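Aldehyde dehydrogenase (Bartonella henselae, PDB 3I44) probably catalyses the NAD(P)+-dependent oxidation of aldehydes to carboxylic acids, as other members of the aldehyde dehydrogenase family do. Local coordinates at residues V45-C54 with I109-I117; I168-N176 with F296-N304. The protein carries 1 engineered substitution. One frame throughout, in Å; residues are numbered along the deposited sequence. Where two conformers were deposited one is given.

Contact 1. Residues V45-C54 with I109-I117; sequences VIDPSTEEAC and ISMEMGAPI. With NA (sodium ion), chain B.
A sodium site joins Ile46, on a β-hairpin strand, to Glu112 in the last turn of helix 102-113. The carbonyl oxygens of both residues bind the ion, with Ile46 O at 2.5 Å and Glu112 O at 2.4 Å. Two acceptors that would otherwise repel one another are thereby held close together. Ile199 O joins them, and a water that ligates the ion also accepts a hydrogen bond from Ile46 N, so both backbone polar groups of this residue serve the site. Glu112 takes part through its main chain; its side chain leaves the backbone on the side away from the hairpin, and OE2 hydrogen-bonds Ser203 OG.

Strands 42-47 and 52-58 pair antiparallel, closed by Asp47 N to Glu52 O, and strand segment 45-47 runs nearly perpendicular to helix segment 109-113 (102°). The turn between the strands is tied by an Asx turn, Ser49 N donating to Asp47 OD1 over 2.9 Å, while Asp47 O receives both Thr50 N and Glu51 N. With its CG anti to the backbone N (chi1 -179°), Asp47 lays its carboxylate beside Met111 O, two acceptors with no bond between them, while its CA-H makes a bent contact to the same oxygen (CA to O 3.3 Å). A water within hydrogen-bonding distance of Asp47 OD1, Ser110 O and Ser49 OG bridges turn and helix, though it cannot donate to every acceptor around it at once; Ser49 OG also bonds to Gly335 N.

Van der Waals contacts flank this polar seam. Met111 bends at chi3 (83°), laying SD 3.6 Å from Cys54 CB and its CE methyl alongside Cys54 SG. Further along, the Pro48 ring presses CG to within 3.6 Å of Gly114 N, just where Gly114, with positive phi, leads the chain out of the helix.

Contact 2. Residues I168-N176 with F296-N304; sequences ITPWNWPMN and FYNSGQSCN
Asn298 ND2 lies over one face of the Trp173 indole, 3.1 Å above its plane and displaced toward the rim, while Ser302 OG and Tyr297 CE2 approach the ring edge. The indole N-H points straight at the serine: Trp173 NE1 to Ser302 OG is 2.8 Å, nearly linear at 173° and in the ring plane. At the far end of the indole, Trp173 CH2 packs on Tyr297 CE2, the two side chains crossing at about a right angle. The Trp171 ring carries Asn172 CB on one face and has Gln301 CD at its edge, with the amide plane turned 61° from the ring.

The amides of Asn172, Asn298 and Gln301 form a small network beside these rings. Asn298 ND2 donates to Asn172 O over 3.1 Å and also to Gln301 O in its own loop. The nitrogen over Trp173 is thus held by two bonds and its amide fixed in rotation. Gln301 O is gripped from opposite faces of its carbonyl plane, since Asn172 ND2 reaches it from the other side over 3.1 Å. Asn172 CG sits between the backbone N and the carbonyl carbon (chi1 64°), which turns the amide toward the loop; its OD1 accepts from Gln177 NE2. Gln301 NE2 bonds back to Asn298 O, and Gln301 is the centre of an inverse gamma turn.

The Gly300-Gln301-Ser302-Cys303 sequence fits the family's GQxC motif, in which the cysteine is the nucleophile, and Asn172 matches the asparagine that, in relatives, helps form the oxyanion hole. Trp173 occupies the N-cap position of helix 174-188, the 296-304 loop connects helix 287-296 to strand 308-312, and helix 117-141 lies against both segments, sending Gln124 to Asn172 O and touching Trp173 and Tyr297.

Helix 102-113 is the bridge between the two contacts, whose centres lie 14 Å apart. Met113, one residue beyond the sodium ligand Glu112, packs its CG 3.4 Å from Trp171 O and its CE 3.6 Å from Asn172 O, so the helix end that offers a carbonyl to the ion in contact 1 also abuts the 168-176 backbone of contact 2. The Trp171 side chain comes within about 7 Å of the sodium. The presumed catalytic Cys303 is much more distant, its CA being 18.2 Å from the ion, which fits a structural rather than a catalytic role for the metal.

Contact 1. Residues V45-C54 with I109-I117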
loop_
_atom_site.group_PDB
_atom_site.type_symbol
_atom_site.label_atom_id
_atom_site.label_comp_id
_atom_site.label_asym_id
_atom_site.label_seq_id
_atom_site.Cartn_x
_atom_site.Cartn_y
_atom_site.Cartn_z
ATOM N N VAL A 45 -34.089 7.757 -1.968
ATOM C CA VAL A 45 -33.118 8.752 -1.584
ATOM C C VAL A 45 -33.874 9.863 -0.855
ATOM O O VAL A 45 -34.786 10.449 -1.425
ATOM C CB VAL A 45 -32.388 9.326 -2.817
ATOM C CG1 VAL A 45 -31.358 10.356 -2.400
ATOM C CG2 VAL A 45 -31.735 8.203 -3.611
ATOM N N ILE A 46 -33.482 10.154 0.393
ATOM C CA ILE A 46 -34.128 11.200 1.177
ATOM C C ILE A 46 -33.426 12.561 1.017
ATOM O O ILE A 46 -32.195 12.642 1.038
ATOM C CB ILE A 46 -34.184 10.816 2.680
ATOM C CG1 ILE A 46 -34.988 9.518 2.886
ATOM C CG2 ILE A 46 -34.789 11.937 3.539
ATOM C CD1 ILE A 46 -36.358 9.516 2.233
ATOM N N ASP A 47 -34.229 13.607 0.804
ATOM C CA ASP A 47 -33.832 15.003 0.922
ATOM C C ASP A 47 -33.834 15.368 2.401
ATOM O O ASP A 47 -34.918 15.457 2.996
ATOM C CB ASP A 47 -34.836 15.868 0.172
ATOM C CG ASP A 47 -34.491 17.358 0.210
ATOM O OD1 ASP A 47 -33.820 17.813 1.177
ATOM O OD2 ASP A 47 -34.896 18.069 -0.748
ATOM N N PRO A 48 -32.626 15.559 3.017
ATOM C CA PRO A 48 -32.522 15.759 4.451
ATOM C C PRO A 48 -33.049 17.112 4.949
ATOM O O PRO A 48 -33.172 17.289 6.147
ATOM C CB PRO A 48 -31.027 15.680 4.698
ATOM C CG PRO A 48 -30.446 16.291 3.449
ATOM C CD PRO A 48 -31.321 15.735 2.360
ATOM N N SER A 49 -33.314 18.040 4.033
ATOM C CA SER A 49 -33.842 19.341 4.383
ATOM C C SER A 49 -35.349 19.211 4.708
ATOM O O SER A 49 -35.880 19.999 5.507
ATOM C CB SER A 49 -33.583 20.366 3.253
ATOM O OG SER A 49 -32.194 20.753 3.188
ATOM N N THR A 50 -35.996 18.195 4.124
ATOM C CA THR A 50 -37.443 17.950 4.287
ATOM C C THR A 50 -37.837 16.595 4.914
ATOM O O THR A 50 -38.960 16.447 5.389
ATOM C CB THR A 50 -38.161 17.995 2.930
ATOM O OG1 THR A 50 -37.597 16.994 2.069
ATOM C CG2 THR A 50 -38.045 19.378 2.279
ATOM N N GLU A 51 -36.943 15.613 4.913
ATOM C CA GLU A 51 -37.265 14.225 5.313
ATOM C C GLU A 51 -38.096 13.457 4.285
ATOM O O GLU A 51 -38.537 12.350 4.557
ATOM C CB GLU A 51 -37.927 14.140 6.700
ATOM C CG GLU A 51 -37.111 14.801 7.759
ATOM C CD GLU A 51 -37.554 14.492 9.196
ATOM O OE1 GLU A 51 -37.885 13.334 9.537
ATOM O OE2 GLU A 51 -37.501 15.431 10.005
ATOM N N GLU A 52 -38.265 14.016 3.097
ATOM C CA GLU A 52 -39.060 13.380 2.046
ATOM C C GLU A 52 -38.195 12.738 0.969
ATOM O O GLU A 52 -37.082 13.209 0.692
ATOM C CB GLU A 52 -39.995 14.405 1.434
ATOM C CG GLU A 52 -41.174 14.725 2.382
ATOM C CD GLU A 52 -41.841 16.064 2.116
ATOM O OE1 GLU A 52 -41.599 16.676 1.042
ATOM O OE2 GLU A 52 -42.614 16.505 3.008
ATOM N N ALA A 53 -38.709 11.651 0.394
ATOM C CA ALA A 53 -38.097 10.979 -0.728
ATOM C C ALA A 53 -38.034 11.892 -1.968
ATOM O O ALA A 53 -39.049 12.460 -2.370
ATOM C CB ALA A 53 -38.880 9.657 -1.044
ATOM N N CYS A 54 -36.851 12.041 -2.562
ATOM C CA CYS A 54 -36.696 12.817 -3.803
ATOM C C CYS A 54 -36.445 11.948 -5.029
ATOM O O CYS A 54 -36.554 12.414 -6.179
ATOM C CB CYS A 54 -35.582 13.868 -3.679
ATOM S SG CYS A 54 -33.902 13.201 -3.362
ATOM N N ILE A 109 -26.776 17.825 -5.737
ATOM C CA ILE A 109 -26.042 17.645 -4.488
ATOM C C ILE A 109 -26.782 18.254 -3.307
ATOM O O ILE A 109 -26.953 17.597 -2.273
ATOM C CB ILE A 109 -24.615 18.208 -4.572
ATOM C CG1 ILE A 109 -23.790 17.362 -5.574
ATOM C CG2 ILE A 109 -24.000 18.258 -3.151
ATOM C CD1 ILE A 109 -22.349 17.911 -5.900
ATOM N N SER A 110 -27.226 19.507 -3.469
ATOM C CA SER A 110 -28.005 20.198 -2.435
ATOM C C SER A 110 -29.209 19.344 -2.000
ATOM O O SER A 110 -29.416 19.088 -0.803
ATOM C CB SER A 110 -28.496 21.549 -2.969
ATOM O OG SER A 110 -29.082 22.319 -1.952
ATOM N N MET A 111 -29.971 18.888 -2.982
ATOM C CA MET A 111 -31.167 18.079 -2.709
ATOM C C MET A 111 -30.907 16.771 -1.974
ATOM O O MET A 111 -31.604 16.470 -1.016
ATOM C CB MET A 111 -31.909 17.761 -4.017
ATOM C CG MET A 111 -33.087 16.820 -3.837
ATOM S SD MET A 111 -34.091 16.708 -5.353
ATOM C CE MET A 111 -33.210 15.511 -6.307
ATOM N N GLU A 112 -29.923 15.997 -2.435
ATOM C CA GLU A 112 -29.658 14.630 -1.925
ATOM C C GLU A 112 -28.890 14.582 -0.603
ATOM O O GLU A 112 -29.073 13.639 0.168
ATOM C CB GLU A 112 -28.931 13.788 -2.999
ATOM C CG GLU A 112 -27.444 14.151 -3.179
ATOM C CD GLU A 112 -26.700 13.353 -4.279
ATOM O OE1 GLU A 112 -27.324 12.538 -4.943
ATOM O OE2 GLU A 112 -25.459 13.516 -4.426
ATOM N N MET A 113 -28.028 15.579 -0.319
ATOM C CA MET A 113 -27.272 15.556 0.934
ATOM C C MET A 113 -27.341 16.820 1.786
ATOM O O MET A 113 -26.775 16.872 2.873
ATOM C CB MET A 113 -25.825 15.046 0.718
ATOM C CG MET A 113 -24.995 15.758 -0.322
ATOM S SD MET A 113 -24.523 17.381 0.278
ATOM C CE MET A 113 -23.611 16.984 1.794
ATOM N N GLY A 114 -28.037 17.843 1.297
ATOM C CA GLY A 114 -28.409 18.993 2.113
ATOM C C GLY A 114 -27.510 20.207 2.016
ATOM O O GLY A 114 -27.742 21.186 2.753
ATOM N N ALA A 115 -26.484 20.169 1.148
ATOM C CA ALA A 115 -25.587 21.315 1.016
ATOM C C ALA A 115 -26.346 22.587 0.632
ATOM O O ALA A 115 -27.037 22.599 -0.377
ATOM C CB ALA A 115 -24.464 21.032 0.001
ATOM N N PRO A 116 -26.222 23.671 1.422
ATOM C CA PRO A 116 -26.854 24.907 0.958
ATOM C C PRO A 116 -26.396 25.281 -0.455
ATOM O O PRO A 116 -25.216 25.199 -0.749
ATOM C CB PRO A 116 -26.408 25.953 1.967
ATOM C CG PRO A 116 -26.155 25.142 3.248
ATOM C CD PRO A 116 -25.600 23.826 2.749
ATOM N N ILE A 117 -27.344 25.634 -1.306
ATOM C CA ILE A 117 -27.151 25.750 -2.743
ATOM C C ILE A 117 -25.980 26.638 -3.193
ATOM O O ILE A 117 -25.305 26.301 -4.170
ATOM C CB ILE A 117 -28.488 26.168 -3.442
ATOM C CG1 ILE A 117 -28.394 26.064 -4.964
ATOM C CG2 ILE A 117 -28.919 27.554 -3.000
ATOM C CD1 ILE A 117 -28.329 24.635 -5.503
HETATM NA NA NA B . -29.964 11.523 0.865
HETATM O O HOH W 1 -31.015 9.155 1.441
HETATM O O HOH W 2 -31.658 19.341 0.801
HETATM O O HOH W 3 -29.951 11.381 2.888
#

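Contact 2. Residues I168-N176 with F296-N304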
loop_
_atom_site.group_PDB
_atom_site.type_symbol
_atom_site.label_atom_id
_atom_site.label_comp_id
_atom_site.label_asym_id
_atom_site.label_seq_id
_atom_site.Cartn_x
_atom_site.Cartn_y
_atom_site.Cartn_z
ATOM N N ILE A 168 -15.203 3.362 -4.645
ATOM C CA ILE A 168 -16.323 3.480 -3.703
ATOM C C ILE A 168 -16.274 4.827 -3.026
ATOM O O ILE A 168 -15.244 5.197 -2.447
ATOM C CB ILE A 168 -16.322 2.365 -2.630
ATOM C CG1 ILE A 168 -16.504 1.000 -3.278
ATOM C CG2 ILE A 168 -17.417 2.620 -1.541
ATOM C CD1 ILE A 168 -16.257 -0.187 -2.319
ATOM N N THR A 169 -17.367 5.584 -3.156
ATOM C CA THR A 169 -17.355 6.976 -2.731
ATOM C C THR A 169 -18.486 7.234 -1.730
ATOM O O THR A 169 -19.499 6.554 -1.759
ATOM C CB THR A 169 -17.522 7.903 -3.938
ATOM O OG1 THR A 169 -18.680 7.517 -4.667
ATOM C CG2 THR A 169 -16.308 7.838 -4.874
ATOM N N PRO A 170 -18.334 8.249 -0.875
ATOM C CA PRO A 170 -19.331 8.549 0.141
ATOM C C PRO A 170 -20.259 9.712 -0.278
ATOM O O PRO A 170 -20.273 10.107 -1.458
ATOM C CB PRO A 170 -18.451 8.920 1.327
ATOM C CG PRO A 170 -17.321 9.658 0.685
ATOM C CD PRO A 170 -17.166 9.129 -0.721
ATOM N N TRP A 171 -20.999 10.254 0.699
ATOM C CA TRP A 171 -22.074 11.246 0.479
ATOM C C TRP A 171 -21.727 12.685 0.848
ATOM O O TRP A 171 -22.500 13.586 0.553
ATOM C CB TRP A 171 -23.316 10.833 1.309
ATOM C CG TRP A 171 -22.961 10.496 2.711
ATOM C CD1 TRP A 171 -22.657 9.263 3.205
ATOM C CD2 TRP A 171 -22.767 11.414 3.792
ATOM N NE1 TRP A 171 -22.344 9.349 4.532
ATOM C CE2 TRP A 171 -22.402 10.659 4.920
ATOM C CE3 TRP A 171 -22.911 12.797 3.924
ATOM C CZ2 TRP A 171 -22.168 11.236 6.155
ATOM C CZ3 TRP A 171 -22.679 13.369 5.130
ATOM C CH2 TRP A 171 -22.310 12.595 6.243
ATOM N N ASN A 172 -20.627 12.902 1.560
ATOM C CA ASN A 172 -20.364 14.195 2.162
ATOM C C ASN A 172 -19.755 15.245 1.235
ATOM O O ASN A 172 -20.050 16.417 1.395
ATOM C CB ASN A 172 -19.555 14.070 3.461
ATOM C CG ASN A 172 -18.163 13.496 3.259
ATOM O OD1 ASN A 172 -17.975 12.569 2.478
ATOM N ND2 ASN A 172 -17.190 14.014 3.999
ATOM N N TRP A 173 -18.882 14.836 0.325
ATOM C CA TRP A 173 -18.312 15.722 -0.665
ATOM C C TRP A 173 -18.294 14.920 -1.983
ATOM O O TRP A 173 -17.214 14.586 -2.528
ATOM C CB TRP A 173 -16.902 16.146 -0.240
ATOM C CG TRP A 173 -16.848 17.245 0.773
ATOM C CD1 TRP A 173 -16.617 17.122 2.109
ATOM C CD2 TRP A 173 -16.958 18.631 0.512
ATOM N NE1 TRP A 173 -16.602 18.364 2.708
ATOM C CE2 TRP A 173 -16.824 19.306 1.741
ATOM C CE3 TRP A 173 -17.163 19.382 -0.651
ATOM C CZ2 TRP A 173 -16.880 20.689 1.837
ATOM C CZ3 TRP A 173 -17.230 20.762 -0.548
ATOM C CH2 TRP A 173 -17.093 21.399 0.682
ATOM N N PRO A 174 -19.490 14.575 -2.482
ATOM C CA PRO A 174 -19.578 13.521 -3.513
ATOM C C PRO A 174 -18.743 13.748 -4.799
ATOM O O PRO A 174 -18.065 12.836 -5.224
ATOM C CB PRO A 174 -21.082 13.444 -3.819
ATOM C CG PRO A 174 -21.720 14.647 -3.141
ATOM C CD PRO A 174 -20.808 15.036 -2.017
ATOM N N MET A 175 -18.799 14.926 -5.415
ATOM C CA MET A 175 -18.078 15.173 -6.657
ATOM C C MET A 175 -16.600 15.383 -6.397
ATOM O O MET A 175 -15.789 15.023 -7.250
ATOM C CB MET A 175 -18.618 16.384 -7.431
ATOM C CG MET A 175 -19.678 16.085 -8.447
ATOM S SD MET A 175 -19.354 14.684 -9.510
ATOM C CE MET A 175 -20.312 13.438 -8.653
ATOM N N ASN A 176 -16.250 15.943 -5.237
ATOM C CA ASN A 176 -14.866 15.980 -4.826
ATOM C C ASN A 176 -14.282 14.539 -4.895
ATOM O O ASN A 176 -13.306 14.275 -5.604
ATOM C CB ASN A 176 -14.775 16.538 -3.393
ATOM C CG ASN A 176 -13.357 16.735 -2.921
ATOM O OD1 ASN A 176 -12.798 15.919 -2.150
ATOM N ND2 ASN A 176 -12.775 17.858 -3.312
ATOM N N PHE A 296 -17.754 24.246 11.406
ATOM C CA PHE A 296 -19.167 24.111 11.077
ATOM C C PHE A 296 -19.449 23.994 9.583
ATOM O O PHE A 296 -20.570 23.642 9.186
ATOM C CB PHE A 296 -19.976 25.284 11.645
ATOM C CG PHE A 296 -19.863 25.446 13.173
ATOM C CD1 PHE A 296 -19.696 24.340 14.013
ATOM C CD2 PHE A 296 -19.926 26.713 13.745
ATOM C CE1 PHE A 296 -19.580 24.504 15.416
ATOM C CE2 PHE A 296 -19.852 26.889 15.153
ATOM C CZ PHE A 296 -19.647 25.786 15.976
ATOM N N TYR A 297 -18.457 24.300 8.759
ATOM C CA TYR A 297 -18.627 24.263 7.313
ATOM C C TYR A 297 -19.068 22.870 6.879
ATOM O O TYR A 297 -18.585 21.841 7.404
ATOM C CB TYR A 297 -17.309 24.657 6.624
ATOM C CG TYR A 297 -17.417 24.924 5.145
ATOM C CD1 TYR A 297 -18.172 25.967 4.659
ATOM C CD2 TYR A 297 -16.738 24.136 4.240
ATOM C CE1 TYR A 297 -18.266 26.214 3.269
ATOM C CE2 TYR A 297 -16.811 24.356 2.887
ATOM C CZ TYR A 297 -17.552 25.408 2.396
ATOM O OH TYR A 297 -17.589 25.607 1.021
ATOM N N ASN A 298 -19.965 22.827 5.912
ATOM C CA ASN A 298 -20.601 21.559 5.484
ATOM C C ASN A 298 -21.221 20.815 6.683
ATOM O O ASN A 298 -21.292 19.577 6.701
ATOM C CB ASN A 298 -19.581 20.662 4.779
ATOM C CG ASN A 298 -20.217 19.696 3.790
ATOM O OD1 ASN A 298 -21.197 20.031 3.097
ATOM N ND2 ASN A 298 -19.640 18.504 3.689
ATOM N N SER A 299 -21.668 21.592 7.666
ATOM C CA SER A 299 -22.260 21.095 8.908
ATOM C C SER A 299 -21.346 20.098 9.615
ATOM O O SER A 299 -21.813 19.179 10.297
ATOM C CB SER A 299 -23.639 20.505 8.644
ATOM O OG SER A 299 -24.437 21.427 7.889
ATOM N N GLY A 300 -20.033 20.315 9.472
ATOM C CA GLY A 300 -19.039 19.497 10.127
ATOM C C GLY A 300 -18.754 18.179 9.442
ATOM O O GLY A 300 -18.016 17.328 9.997
ATOM N N GLN A 301 -19.302 17.992 8.245
ATOM C CA GLN A 301 -19.255 16.669 7.576
ATOM C C GLN A 301 -18.078 16.636 6.617
ATOM O O GLN A 301 -18.255 16.534 5.403
ATOM C CB GLN A 301 -20.573 16.404 6.822
ATOM C CG GLN A 301 -21.782 16.488 7.768
ATOM C CD GLN A 301 -23.114 16.403 7.091
ATOM O OE1 GLN A 301 -23.897 15.508 7.409
ATOM N NE2 GLN A 301 -23.409 17.359 6.178
ATOM N N SER A 302 -16.893 16.859 7.177
ATOM C CA SER A 302 -15.671 16.888 6.447
ATOM C C SER A 302 -14.676 16.070 7.233
ATOM O O SER A 302 -14.438 16.319 8.420
ATOM C CB SER A 302 -15.176 18.332 6.253
ATOM O OG SER A 302 -16.037 19.009 5.366
ATOM N N CYS A 303 -14.071 15.085 6.575
ATOM C CA CYS A 303 -13.180 14.179 7.276
ATOM C C CYS A 303 -11.988 14.904 7.916
ATOM O O CYS A 303 -11.498 14.478 8.954
ATOM C CB CYS A 303 -12.759 13.048 6.334
ATOM S SG CYS A 303 -14.218 12.160 5.602
ATOM N N ASN A 304 -11.546 16.007 7.314
ATOM C CA ASN A 304 -10.404 16.790 7.823
ATOM C C ASN A 304 -10.760 18.018 8.671
ATOM O O ASN A 304 -9.877 18.831 9.004
ATOM C CB ASN A 304 -9.497 17.214 6.645
ATOM C CG ASN A 304 -10.109 18.317 5.790
ATOM O OD1 ASN A 304 -11.346 18.532 5.783
ATOM N ND2 ASN A 304 -9.262 18.991 5.019
#